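Local atomic coordinates of RavO (Legionella pneumophila subsp. pneumophila, PDB entry 6DM4), a protein that contains an SH2 domain, the part present here, that binds a tyrosine-phosphorylated peptide from human Shc1, so that this bacterial protein probably engages host signalling proteins. Residues V8-E11 against I12-R16; L41-S44 against S45-S49; G100-A103 against T104-Q107; T110-K113 against E114-E117. All coordinates share one frame; numbering follows the deposited sequence. Where two conformers were deposited one is given.

Interaction 1 of 4, residues V8-E11 against I12-R16; sequences VMEE and IFVDR. With SO4 (sulfate ion), chain H.
Phe13 N donates to Met9 O in a helical bond of 2.8 Å. Ile12 N to Val8 O and Val14 N to Glu10 O, each 3.1 Å, complete three successive i to i+4 bonds of helix 4-13 in the SH2 domain. Arg16, farther along the chain, extends its side chain from CG to NE and carries the guanidinium to a sulfate ion, likely a component of the crystallisation solution. Arg16 NH1 donates to sulfate O1 at 3.0 Å, in the guanidinium plane, and Arg16 NH2 to sulfate O4 at 2.9 Å; Glu38 N also donates to this ion. Glu10 turns its carboxylate off the helix, where Tyr18 and Arg23 of the second subunit and Lys7 of its own chain hold it.

Packing follows the same four-residue spacing. Met9 and Phe13 lie side by side, and the bend at chi3 of Met9 (44°) brings its methyl CE to within 3.6 Å of ring atom CE2 of Phe13. An unbranched, flexible methionine suits this place, since it can fit itself to a rigid ring that also meets Tyr18 and Trp43 of its own chain and Phe13 of the second subunit. Val8 and Ile12 form another apolar pair, Val8 CG1 to Ile12 CD1 4.4 Å, facing Val101 and Ile75. Val14 CG1 presses on Glu10 O at 3.1 Å, a tight fit.

The chemistry is thus divided by side: branched aliphatics seal the domain core, while an aromatic ring and a shared carboxylate join the two subunits.

Interaction 2 of 4, residues L41-S44 against S45-S49; sequences LRWS and SANES
Trp43 ends strand 40-43, and Ser44 turns the chain into the weakly bonded helix at about 46-49, with Asn47 N reaching back to Ser44 O over 3.3 Å from above the carbonyl plane. Ser44 OG, set anti to its own N (chi1 165°), faces the helix start and accepts from Ala46 N at 3.1 Å, a capping bond. Serine suits the place because this small hydroxyl also hydrogen-bonds the modified side chain of the bound peptide, as do Ser45 OG and Arg42 NH2.

Asn47 lays its amide over the Trp43 indole, the two planes 27° apart. Asn47 ND2 stands 3.2 Å above the centre of the Trp43 ring; it makes a weak bond to Ser44 O and a further one to Phe57 O, which holds the amide in its stacked pose. At the indole edge Trp43 NE1 donates in plane to a water 3.0 Å away, which in turn donates to the poorly ordered Glu48 OE1. A second water joins Ser44 O to Glu48 N.

A turn placed just after Arg42, which also binds the modified side chain, is consistent with the phosphate-binding loop of SH2 domains: the cap and the stacked amide shape the turn that presents two serine hydroxyls to the phosphotyrosine.

Interaction 3 of 4, residues G100-A103 against T104-Q107; sequences GVMA and TLTQ
Gly100 and Thr104 close the first turn of helix 101-119, the C-terminal helix of the SH2 domain, in a local contact built around a helix N-cap. Gly100 is the N-cap residue, and its positive phi (112°) explains the glycine, since at these backbone angles a side chain would collide with the preceding carbonyl oxygen. Gly100 O takes two bonds from Thr104: Thr104 N comes within 3.0 Å, and Thr104 OG1 within 2.8 Å from above the carbonyl plane. With chi1 at -58° the threonine hydroxyl sits beside its own N and hangs back over the preceding turn, where it also pairs with Leu97 N.

The next bond, Leu105 N to Val101 O, is 2.8 Å long and nearly straight at 172°. The side chains of these two residues point the same way, with Val101 CG1 4.1 Å from Leu105 CD1; both suit a buried face because they pack on Ile12 of helix 4-13. Met102 folds at chi2 and chi3 and crosses Thr106 at about a right angle, leaving Met102 CE 3.9 Å from Thr106 OG1. That hydroxyl, Thr106 OG1, lies 2.8 Å from Met102 O, but whether its proton goes there is not settled.

On a more exposed side Gln107, whose OE1 binds Gln111 NE2, uses its NE2 to donate to a water at 3.0 Å, and the same water donates to Ala103 O.

Interaction 4 of 4, residues T110-K113 against E114-E117; sequences TQNK and ELIE
Thr110 O, Gln111 O, Asn112 O and Lys113 O accept in turn from the N atoms of Glu114, Leu115, Ile116 and Glu117, an unbroken run of α-helical i to i+4 bonds. They lie in the later turns of helix 101-119, the C-terminal helix of the SH2 domain. Glu114 N to Thr110 O measures 2.9 Å. Ile116 N to Asn112 O is a little longer, at 3.1 Å.

Several side chains suit the directions they face. Ile116 turns toward the sheet, packing on Ala64 and His69, and Ile116 CG1 rests 3.3 Å from Asn112 O. Asn112 touches an apolar side chain of the bound peptide, so this helix borders the ligand, while Asn112 ND2 turns back to His108 O. Glu114, on the exposed surface, pairs with Lys118 and keeps its CB 3.3 Å from Gln111 O.

Lys113 is the buried member. Its methylene chain, with CG anti to the backbone N (chi1 178°), runs out against Phe62, and the final bend at chi4 (48°) turns the amine aside. A long aliphatic stem with a charged end fits such a place, for NZ finds Gln63 O as its partner. A salt bridge to Glu117, one turn along, is made in one of two conformers and so is doubtful as a constant feature; in that conformer Lys113 NZ meets Glu117 OE2 at 2.9 Å, from 48° out of the carboxylate plane.

How the interactions relate
Along the chain the four contacts follow in series: helix 4-13, then strand 40-43 with the turn after it, then two parts of helix 101-119. Interactions 1 and 3 have centres about 11 Å apart and touch where Glu11 OE2 probably takes a hydrogen bond from Val101 N, 3.0 Å away, at the start of the long helix. Interaction 2 touches both through Leu41, and its Trp43 meets Phe13. Interaction 4 is about 15 Å from interaction 3 by centres and continues the same helix. The N-terminal helix therefore joins the sheet edge to the C-terminal helix, while interactions 2 and 4, about 22 Å apart by centres, both reach the bound peptide.

Interaction 1 of 4, residues V8-E11 against I12-R16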
loop_
_atom_site.group_PDB
_atom_site.type_symbol
_atom_site.label_atom_id
_atom_site.label_comp_id
_atom_site.label_asym_id
_atom_site.label_seq_id
_atom_site.Cartn_x
_atom_site.Cartn_y
_atom_site.Cartn_z
ATOM N N VAL A 8 -0.973 5.770 -6.152
ATOM C CA VAL A 8 0.435 5.975 -5.824
ATOM C C VAL A 8 0.826 5.131 -4.617
ATOM O O VAL A 8 1.910 4.536 -4.584
ATOM C CB VAL A 8 0.722 7.470 -5.587
ATOM C CG1 VAL A 8 2.189 7.685 -5.234
ATOM C CG2 VAL A 8 0.349 8.287 -6.818
ATOM N N MET A 9 -0.050 5.062 -3.611
ATOM C CA MET A 9 0.217 4.221 -2.449
ATOM C C MET A 9 0.291 2.755 -2.842
ATOM O O MET A 9 1.143 2.014 -2.339
ATOM C CB MET A 9 -0.861 4.427 -1.389
ATOM C CG MET A 9 -0.767 5.751 -0.665
ATOM S SD MET A 9 -2.257 6.065 0.289
ATOM C CE MET A 9 -2.516 4.468 1.051
ATOM N N GLU A 10 -0.603 2.319 -3.732
ATOM C CA GLU A 10 -0.547 0.954 -4.245
ATOM C C GLU A 10 0.816 0.661 -4.854
ATOM O O GLU A 10 1.430 -0.372 -4.564
ATOM C CB GLU A 10 -1.658 0.733 -5.280
ATOM C CG GLU A 10 -1.845 -0.722 -5.720
ATOM C CD GLU A 10 -2.606 -0.846 -7.041
ATOM O OE1 GLU A 10 -2.315 -0.064 -7.968
ATOM O OE2 GLU A 10 -3.495 -1.715 -7.158
ATOM N N GLU A 11 1.307 1.570 -5.700
ATOM C CA GLU A 11 2.584 1.356 -6.371
ATOM C C GLU A 11 3.717 1.207 -5.363
ATOM O O GLU A 11 4.619 0.386 -5.551
ATOM C CB GLU A 11 2.866 2.518 -7.328
ATOM C CG GLU A 11 2.724 2.160 -8.800
ATOM C CD GLU A 11 2.947 3.348 -9.721
ATOM O OE1 GLU A 11 2.077 4.244 -9.768
ATOM O OE2 GLU A 11 3.994 3.386 -10.403
ATOM N N ILE A 12 3.678 1.984 -4.281
ATOM C CA ILE A 12 4.748 1.933 -3.286
ATOM C C ILE A 12 4.611 0.694 -2.410
ATOM O O ILE A 12 5.579 -0.046 -2.201
ATOM C CB ILE A 12 4.755 3.223 -2.440
ATOM C CG1 ILE A 12 5.089 4.436 -3.310
ATOM C CG2 ILE A 12 5.751 3.122 -1.269
ATOM C CD1 ILE A 12 5.095 5.741 -2.543
ATOM N N PHE A 13 3.408 0.446 -1.889
ATOM C CA PHE A 13 3.245 -0.564 -0.850
ATOM C C PHE A 13 3.357 -1.988 -1.380
ATOM O O PHE A 13 3.626 -2.904 -0.593
ATOM C CB PHE A 13 1.904 -0.380 -0.143
ATOM C CG PHE A 13 1.825 0.872 0.688
ATOM C CD1 PHE A 13 2.975 1.469 1.178
ATOM C CD2 PHE A 13 0.599 1.450 0.981
ATOM C CE1 PHE A 13 2.902 2.621 1.943
ATOM C CE2 PHE A 13 0.519 2.603 1.747
ATOM C CZ PHE A 13 1.669 3.190 2.228
ATOM N N VAL A 14 3.155 -2.211 -2.682
ATOM C CA VAL A 14 3.341 -3.557 -3.224
ATOM C C VAL A 14 4.793 -3.853 -3.560
ATOM O O VAL A 14 5.128 -5.012 -3.834
ATOM C CB VAL A 14 2.499 -3.822 -4.492
ATOM C CG1 VAL A 14 1.036 -3.461 -4.274
ATOM C CG2 VAL A 14 3.064 -3.051 -5.677
ATOM N N ASP A 15 5.659 -2.848 -3.558
ATOM C CA ASP A 15 7.027 -3.040 -4.008
ATOM C C ASP A 15 7.840 -3.747 -2.929
ATOM O O ASP A 15 7.633 -3.536 -1.731
ATOM C CB ASP A 15 7.671 -1.699 -4.361
ATOM C CG ASP A 15 9.036 -1.854 -4.999
ATOM O OD1 ASP A 15 9.108 -1.930 -6.242
ATOM O OD2 ASP A 15 10.039 -1.922 -4.255
ATOM N N ARG A 16 8.776 -4.593 -3.368
ATOM C CA ARG A 16 9.565 -5.378 -2.421
ATOM C C ARG A 16 10.436 -4.512 -1.523
ATOM O O ARG A 16 10.814 -4.959 -0.432
ATOM C CB ARG A 16 10.435 -6.393 -3.165
ATOM C CG ARG A 16 11.452 -5.788 -4.114
ATOM C CD ARG A 16 12.266 -6.877 -4.801
ATOM N NE ARG A 16 13.358 -6.331 -5.599
ATOM C CZ ARG A 16 14.557 -6.027 -5.112
ATOM N NH1 ARG A 16 14.821 -6.214 -3.824
ATOM N NH2 ARG A 16 15.492 -5.534 -5.911
HETATM S S SO4 H . 18.044 -3.959 -3.710
HETATM O O1 SO4 H . 17.548 -5.222 -3.167
HETATM O O2 SO4 H . 19.495 -3.896 -3.559
HETATM O O3 SO4 H . 17.429 -2.846 -2.990
HETATM O O4 SO4 H . 17.713 -3.871 -5.129
#

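Interaction 2 of 4, residues L41-S44 against S45-S49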
loop_
_atom_site.group_PDB
_atom_site.type_symbol
_atom_site.label_atom_id
_atom_site.label_comp_id
_atom_site.label_asym_id
_atom_site.label_seq_id
_atom_site.Cartn_x
_atom_site.Cartn_y
_atom_site.Cartn_z
ATOM N N LEU A 41 12.018 1.304 1.764
ATOM C CA LEU A 41 10.960 2.266 2.016
ATOM C C LEU A 41 10.180 1.817 3.244
ATOM O O LEU A 41 10.102 0.620 3.548
ATOM C CB LEU A 41 10.028 2.391 0.811
ATOM C CG LEU A 41 10.705 2.891 -0.465
ATOM C CD1 LEU A 41 9.771 2.788 -1.642
ATOM C CD2 LEU A 41 11.156 4.323 -0.279
ATOM N N ARG A 42 9.620 2.782 3.965
ATOM C CA ARG A 42 8.981 2.455 5.231
ATOM C C ARG A 42 7.971 3.531 5.567
ATOM O O ARG A 42 7.994 4.633 5.011
ATOM C CB ARG A 42 10.005 2.325 6.368
ATOM C CG ARG A 42 10.919 3.528 6.500
ATOM C CD ARG A 42 11.949 3.331 7.593
ATOM N NE ARG A 42 12.869 4.460 7.693
ATOM C CZ ARG A 42 12.573 5.609 8.287
ATOM N NH1 ARG A 42 11.376 5.781 8.836
ATOM N NH2 ARG A 42 13.473 6.585 8.345
ATOM N N TRP A 43 7.089 3.197 6.502
ATOM C CA TRP A 43 6.104 4.153 6.988
ATOM C C TRP A 43 6.801 5.215 7.839
ATOM O O TRP A 43 7.438 4.893 8.844
ATOM C CB TRP A 43 5.031 3.409 7.777
ATOM C CG TRP A 43 3.813 4.200 8.169
ATOM C CD1 TRP A 43 3.546 4.719 9.402
ATOM C CD2 TRP A 43 2.678 4.516 7.347
ATOM N NE1 TRP A 43 2.329 5.347 9.397
ATOM C CE2 TRP A 43 1.777 5.245 8.148
ATOM C CE3 TRP A 43 2.344 4.269 6.010
ATOM C CZ2 TRP A 43 0.562 5.725 7.659
ATOM C CZ3 TRP A 43 1.136 4.747 5.526
ATOM C CH2 TRP A 43 0.261 5.467 6.348
ATOM N N SER A 44 6.699 6.474 7.421
ATOM C CA SER A 44 7.447 7.563 8.036
ATOM C C SER A 44 6.877 7.950 9.393
ATOM O O SER A 44 5.667 7.864 9.632
ATOM C CB SER A 44 7.448 8.789 7.116
ATOM O OG SER A 44 7.852 9.962 7.806
ATOM N N SER A 45 7.767 8.415 10.276
ATOM C CA SER A 45 7.359 8.901 11.589
ATOM C C SER A 45 6.437 10.110 11.504
ATOM O O SER A 45 5.681 10.368 12.448
ATOM C CB SER A 45 8.592 9.262 12.418
ATOM O OG SER A 45 9.140 10.502 11.998
ATOM N N ALA A 46 6.486 10.864 10.403
ATOM C CA ALA A 46 5.683 12.076 10.287
ATOM C C ALA A 46 4.191 11.796 10.201
ATOM O O ALA A 46 3.398 12.730 10.360
ATOM C CB ALA A 46 6.121 12.884 9.065
ATOM N N ASN A 47 3.787 10.547 9.956
ATOM C CA ASN A 47 2.365 10.247 9.825
ATOM C C ASN A 47 1.636 10.407 11.155
ATOM O O ASN A 47 0.521 10.940 11.197
ATOM C CB ASN A 47 2.182 8.840 9.260
ATOM C CG ASN A 47 2.524 8.762 7.787
ATOM O OD1 ASN A 47 1.930 9.460 6.965
ATOM N ND2 ASN A 47 3.495 7.926 7.444
ATOM N N GLU A 48 2.249 9.959 12.250
ATOM C CA GLU A 48 1.695 10.141 13.585
ATOM C C GLU A 48 2.195 11.410 14.265
ATOM O O GLU A 48 1.620 11.820 15.280
ATOM C CB GLU A 48 2.038 8.931 14.464
ATOM C CG GLU A 48 0.841 8.088 14.877
ATOM C CD GLU A 48 1.250 6.769 15.512
ATOM O OE1 GLU A 48 1.700 5.866 14.774
ATOM O OE2 GLU A 48 1.121 6.632 16.747
ATOM N N SER A 49 3.229 12.049 13.719
ATOM C CA SER A 49 3.936 13.123 14.405
ATOM C C SER A 49 3.184 14.449 14.379
ATOM O O SER A 49 2.512 14.806 15.352
ATOM C CB SER A 49 5.327 13.305 13.794
ATOM O OG SER A 49 5.876 14.567 14.127
HETATM O O HOH W 1 1.049 6.413 11.878
HETATM O O HOH W 2 3.998 7.549 12.008
#

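Interaction 3 of 4, residues G100-A103 against T104-Q107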
loop_
_atom_site.group_PDB
_atom_site.type_symbol
_atom_site.label_atom_id
_atom_site.label_comp_id
_atom_site.label_asym_id
_atom_site.label_seq_id
_atom_site.Cartn_x
_atom_site.Cartn_y
_atom_site.Cartn_z
ATOM N N GLY A 100 7.183 5.090 -13.816
ATOM C CA GLY A 100 6.274 5.113 -12.690
ATOM C C GLY A 100 6.937 5.544 -11.393
ATOM O O GLY A 100 8.089 5.994 -11.351
ATOM N N VAL A 101 6.169 5.389 -10.314
ATOM C CA VAL A 101 6.542 5.985 -9.037
ATOM C C VAL A 101 7.766 5.291 -8.454
ATOM O O VAL A 101 8.710 5.949 -8.001
ATOM C CB VAL A 101 5.353 5.945 -8.059
ATOM C CG1 VAL A 101 5.782 6.432 -6.683
ATOM C CG2 VAL A 101 4.202 6.781 -8.596
ATOM N N MET A 102 7.767 3.957 -8.443
ATOM C CA MET A 102 8.908 3.252 -7.865
ATOM C C MET A 102 10.167 3.501 -8.685
ATOM O O MET A 102 11.260 3.654 -8.128
ATOM C CB MET A 102 8.627 1.753 -7.763
ATOM C CG MET A 102 7.966 1.290 -6.463
ATOM S SD MET A 102 8.671 1.963 -4.934
ATOM C CE MET A 102 10.421 1.619 -5.157
ATOM N N ALA A 103 10.031 3.556 -10.013
ATOM C CA ALA A 103 11.169 3.924 -10.848
ATOM C C ALA A 103 11.676 5.313 -10.505
ATOM O O ALA A 103 12.883 5.574 -10.592
ATOM C CB ALA A 103 10.795 3.851 -12.329
ATOM N N THR A 104 10.776 6.208 -10.089
ATOM C CA THR A 104 11.173 7.565 -9.731
ATOM C C THR A 104 11.897 7.587 -8.393
ATOM O O THR A 104 13.002 8.136 -8.279
ATOM C CB THR A 104 9.945 8.476 -9.687
ATOM O OG1 THR A 104 9.293 8.465 -10.963
ATOM C CG2 THR A 104 10.354 9.897 -9.342
ATOM N N LEU A 105 11.277 7.003 -7.364
ATOM C CA LEU A 105 11.889 6.956 -6.041
ATOM C C LEU A 105 13.245 6.268 -6.086
ATOM O O LEU A 105 14.202 6.729 -5.451
ATOM C CB LEU A 105 10.952 6.245 -5.066
ATOM C CG LEU A 105 9.753 7.069 -4.602
ATOM C CD1 LEU A 105 8.738 6.187 -3.880
ATOM C CD2 LEU A 105 10.215 8.221 -3.716
ATOM N N THR A 106 13.356 5.184 -6.856
ATOM C CA THR A 106 14.630 4.480 -6.965
ATOM C C THR A 106 15.732 5.411 -7.461
ATOM O O THR A 106 16.848 5.412 -6.925
ATOM C CB THR A 106 14.486 3.271 -7.887
ATOM O OG1 THR A 106 13.568 2.338 -7.303
ATOM C CG2 THR A 106 15.831 2.585 -8.082
ATOM N N GLN A 107 15.433 6.221 -8.478
ATOM C CA GLN A 107 16.432 7.159 -8.981
ATOM C C GLN A 107 16.757 8.237 -7.953
ATOM O O GLN A 107 17.925 8.586 -7.768
ATOM C CB GLN A 107 15.953 7.794 -10.288
ATOM C CG GLN A 107 15.903 6.818 -11.445
ATOM C CD GLN A 107 17.257 6.196 -11.723
ATOM O OE1 GLN A 107 18.270 6.893 -11.775
ATOM N NE2 GLN A 107 17.279 4.883 -11.917
HETATM O O HOH W 3 14.657 3.342 -11.849
#

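Interaction 4 of 4, residues T110-K113 against E114-E117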
loop_
_atom_site.group_PDB
_atom_site.type_symbol
_atom_site.label_atom_id
_atom_site.label_comp_id
_atom_site.label_asym_id
_atom_site.label_seq_id
_atom_site.Cartn_x
_atom_site.Cartn_y
_atom_site.Cartn_z
ATOM N N THR A 110 18.811 6.307 -5.005
ATOM C CA THR A 110 20.122 5.748 -5.319
ATOM C C THR A 110 21.097 6.821 -5.785
ATOM O O THR A 110 22.290 6.747 -5.472
ATOM C CB THR A 110 20.006 4.645 -6.371
ATOM O OG1 THR A 110 19.434 5.176 -7.566
ATOM C CG2 THR A 110 19.137 3.499 -5.857
ATOM N N GLN A 111 20.617 7.827 -6.520
ATOM C CA GLN A 111 21.490 8.938 -6.878
ATOM C C GLN A 111 21.899 9.724 -5.640
ATOM O O GLN A 111 23.048 10.167 -5.534
ATOM C CB GLN A 111 20.800 9.850 -7.897
ATOM C CG GLN A 111 20.621 9.231 -9.279
ATOM C CD GLN A 111 20.088 10.223 -10.308
ATOM O OE1 GLN A 111 20.364 11.422 -10.241
ATOM N NE2 GLN A 111 19.322 9.718 -11.271
ATOM N N ASN A 112 20.976 9.897 -4.686
ATOM C CA ASN A 112 21.324 10.574 -3.440
ATOM C C ASN A 112 22.332 9.760 -2.639
ATOM O O ASN A 112 23.262 10.320 -2.044
ATOM C CB ASN A 112 20.066 10.835 -2.612
ATOM C CG ASN A 112 19.564 12.255 -2.757
ATOM O OD1 ASN A 112 20.329 13.205 -2.642
ATOM N ND2 ASN A 112 18.275 12.405 -3.036
ATOM N N LYS A 113 22.160 8.437 -2.607
ATOM C CA LYS A 113 23.155 7.582 -1.973
ATOM C C LYS A 113 24.507 7.718 -2.664
ATOM O O LYS A 113 25.559 7.677 -2.012
ATOM C CB LYS A 113 22.681 6.129 -1.992
ATOM C CG LYS A 113 23.664 5.131 -1.399
ATOM C CD LYS A 113 23.032 3.744 -1.297
ATOM C CE LYS A 113 24.047 2.705 -0.875
ATOM N NZ LYS A 113 24.825 3.191 0.294
ATOM N N GLU A 114 24.496 7.879 -3.989
ATOM C CA GLU A 114 25.743 8.036 -4.730
ATOM C C GLU A 114 26.475 9.305 -4.315
ATOM O O GLU A 114 27.698 9.292 -4.135
ATOM C CB GLU A 114 25.457 8.041 -6.231
ATOM C CG GLU A 114 26.687 8.185 -7.106
ATOM C CD GLU A 114 26.495 7.567 -8.478
ATOM O OE1 GLU A 114 25.383 7.066 -8.754
ATOM O OE2 GLU A 114 27.455 7.584 -9.279
ATOM N N LEU A 115 25.741 10.413 -4.155
ATOM C CA LEU A 115 26.364 11.658 -3.710
ATOM C C LEU A 115 27.002 11.493 -2.337
ATOM O O LEU A 115 28.117 11.974 -2.099
ATOM C CB LEU A 115 25.331 12.784 -3.671
ATOM C CG LEU A 115 24.897 13.434 -4.985
ATOM C CD1 LEU A 115 23.895 14.537 -4.701
ATOM C CD2 LEU A 115 26.093 13.980 -5.746
ATOM N N ILE A 116 26.303 10.818 -1.423
ATOM C CA ILE A 116 26.833 10.593 -0.080
ATOM C C ILE A 116 28.119 9.780 -0.141
ATOM O O ILE A 116 29.135 10.142 0.466
ATOM C CB ILE A 116 25.779 9.897 0.803
ATOM C CG1 ILE A 116 24.542 10.781 0.976
ATOM C CG2 ILE A 116 26.386 9.504 2.159
ATOM C CD1 ILE A 116 24.765 11.974 1.867
ATOM N N GLU A 117 28.095 8.668 -0.883
ATOM C CA GLU A 117 29.241 7.763 -0.929
ATOM C C GLU A 117 30.458 8.426 -1.561
ATOM O O GLU A 117 31.597 8.166 -1.157
ATOM C CB GLU A 117 28.877 6.497 -1.704
ATOM C CG GLU A 117 27.908 5.575 -0.994
ATOM C CD GLU A 117 27.680 4.291 -1.761
ATOM O OE1 GLU A 117 27.883 4.292 -2.994
ATOM O OE2 GLU A 117 27.301 3.280 -1.133
#